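Local coordinates for probable primosomal replication protein n (Ralstonia solanacearum, PDB 4FDB) that is thought to act in the restart of stalled replication forks as a homodimeric single-stranded DNA-binding protein that stabilises the PriA helicase on DNA and assists primosome assembly, at residues N28-Y33 against S49-G54. The protein carries 3 engineered substitutions. Sequence-based numbering, arbitrary orientation.
Sequences NCLLSY and SIEALG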
loop_
_atom_site.group_PDB
_atom_site.type_symbol
_atom_site.label_atom_id
_atom_site.label_comp_id
_atom_site.label_asym_id
_atom_site.label_seq_id
_atom_site.Cartn_x
_atom_site.Cartn_y
_atom_site.Cartn_z
ATOM N N ASN A 28 12.895 3.359 10.797
ATOM C CA ASN A 28 12.581 2.469 9.689
ATOM C C ASN A 28 12.387 1.055 10.194
ATOM O O ASN A 28 13.104 0.605 11.079
ATOM C CB ASN A 28 13.712 2.483 8.672
ATOM C CG ASN A 28 13.742 3.761 7.866
ATOM O OD1 ASN A 28 14.389 4.730 8.247
ATOM N ND2 ASN A 28 13.036 3.766 6.743
ATOM N N CYS A 29 11.424 0.348 9.628
ATOM C CA CYS A 29 11.216 -1.031 10.045
ATOM C C CYS A 29 10.725 -1.880 8.889
ATOM O O CYS A 29 10.472 -1.377 7.792
ATOM C CB CYS A 29 10.254 -1.092 11.228
ATOM S SG CYS A 29 8.634 -0.420 10.907
ATOM N N LEU A 30 10.657 -3.184 9.131
ATOM C CA LEU A 30 10.136 -4.123 8.156
ATOM C C LEU A 30 8.959 -4.815 8.815
ATOM O O LEU A 30 9.072 -5.305 9.957
ATOM C CB LEU A 30 11.208 -5.166 7.822
ATOM C CG LEU A 30 10.862 -6.227 6.772
ATOM C CD1 LEU A 30 10.650 -5.581 5.409
ATOM C CD2 LEU A 30 11.958 -7.275 6.702
ATOM N N LEU A 31 7.843 -4.863 8.102
ATOM C CA LEU A 31 6.634 -5.544 8.569
ATOM C C LEU A 31 6.358 -6.751 7.697
ATOM O O LEU A 31 6.676 -6.754 6.521
ATOM C CB LEU A 31 5.434 -4.601 8.484
ATOM C CG LEU A 31 5.588 -3.314 9.286
ATOM C CD1 LEU A 31 4.389 -2.418 9.037
ATOM C CD2 LEU A 31 5.720 -3.627 10.772
ATOM N N SER A 32 5.754 -7.780 8.275
ATOM C CA SER A 32 5.437 -8.983 7.524
ATOM C C SER A 32 3.957 -9.205 7.642
ATOM O O SER A 32 3.438 -9.330 8.759
ATOM C CB SER A 32 6.148 -10.191 8.146
ATOM O OG SER A 32 5.722 -11.398 7.534
ATOM N N TYR A 33 3.287 -9.266 6.497
ATOM C CA TYR A 33 1.867 -9.553 6.437
ATOM C C TYR A 33 1.613 -11.000 6.032
ATOM O O TYR A 33 2.227 -11.525 5.094
ATOM C CB TYR A 33 1.144 -8.613 5.438
ATOM C CG TYR A 33 -0.321 -8.979 5.302
ATOM C CD1 TYR A 33 -1.270 -8.464 6.173
ATOM C CD2 TYR A 33 -0.747 -9.890 4.332
ATOM C CE1 TYR A 33 -2.605 -8.840 6.075
ATOM C CE2 TYR A 33 -2.074 -10.256 4.227
ATOM C CZ TYR A 33 -2.993 -9.736 5.109
ATOM O OH TYR A 33 -4.312 -10.117 4.999
ATOM N N SER A 49 6.259 -8.881 2.710
ATOM C CA SER A 49 6.864 -7.988 3.680
ATOM C C SER A 49 6.896 -6.596 3.068
ATOM O O SER A 49 6.913 -6.455 1.843
ATOM C CB SER A 49 8.268 -8.451 4.026
ATOM O OG SER A 49 8.204 -9.701 4.699
ATOM N N ILE A 50 6.873 -5.583 3.919
ATOM C CA ILE A 50 6.845 -4.209 3.416
ATOM C C ILE A 50 7.697 -3.311 4.310
ATOM O O ILE A 50 7.687 -3.442 5.535
ATOM C CB ILE A 50 5.393 -3.699 3.306
ATOM C CG1 ILE A 50 5.338 -2.349 2.584
ATOM C CG2 ILE A 50 4.728 -3.653 4.691
ATOM C CD1 ILE A 50 3.902 -1.857 2.333
ATOM N N GLU A 51 8.485 -2.433 3.688
ATOM C CA GLU A 51 9.242 -1.455 4.451
ATOM C C GLU A 51 8.304 -0.387 4.981
ATOM O O GLU A 51 7.429 0.095 4.261
ATOM C CB GLU A 51 10.324 -0.820 3.566
ATOM C CG GLU A 51 11.439 -1.793 3.174
ATOM C CD GLU A 51 12.442 -2.041 4.299
ATOM O OE1 GLU A 51 12.379 -1.331 5.329
ATOM O OE2 GLU A 51 13.297 -2.948 4.156
ATOM N N ALA A 52 8.478 -0.019 6.249
ATOM C CA ALA A 52 7.630 0.990 6.861
ATOM C C ALA A 52 8.503 1.954 7.642
ATOM O O ALA A 52 9.709 1.726 7.815
ATOM C CB ALA A 52 6.591 0.341 7.782
ATOM N N LEU A 53 7.897 3.035 8.102
ATOM C CA LEU A 53 8.603 3.930 9.003
ATOM C C LEU A 53 7.626 4.710 9.855
ATOM O O LEU A 53 6.469 4.905 9.480
ATOM C CB LEU A 53 9.561 4.851 8.239
ATOM C CG LEU A 53 9.041 5.990 7.364
ATOM C CD1 LEU A 53 8.648 7.222 8.193
ATOM C CD2 LEU A 53 10.105 6.373 6.363
ATOM N N GLY A 54 8.099 5.141 11.015
ATOM C CA GLY A 54 7.340 6.034 11.862
ATOM C C GLY A 54 8.179 7.270 12.095
ATOM O O GLY A 54 9.389 7.168 12.284
HETATM O O HOH W 1 11.817 1.268 5.810
#
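The carbonyl oxygen of Ala52 is gripped twice: Cys29 N donates to Ala52 O at 2.9 Å in a nearly straight bond (171°), standing above the carbonyl plane, and a water donates to the same oxygen. That water also donates to Glu51 OE1 at 2.7 Å and accepts from Asn28 ND2, tying the side chains of Asn28 and Glu51 to the backbone of Ala52 across the two strands. A bend at chi2 (-77°) brings Glu51 CD back toward the neighbouring strand. Its OE2 lies 3.9 Å from Leu30 CD1, and its OE1 3.1 Å from Cys29 O, two acceptors with no bond between them, a closeness the water probably eases. The Asn28 amide is held through its oxygen as well, OD1 being hydrogen-bonded to Arg18 NH2, while ND2 lies beside Leu53 CB and CD2.

The strands run antiparallel, with Cys29 opposite Ala52 and Leu31 opposite Ile50 as hydrogen-bonded pairs, each joined by two backbone bonds. On their buried face the Ala52 methyl is met by Cys29 SG at 3.8 Å and by Leu31 CD1 at 3.7 Å; Leu31 CB also rests on Ile50 CG2 at 4.0 Å. Phe89 and Ile91 of strand 87-96 pack on Ala52, and Leu77 of the second subunit on Ile50. A mixed face with one bridging water thus backs onto an apolar one in the beta hairpin of strands 25-37 and 44-55, within this single-strand-binding family's OB fold.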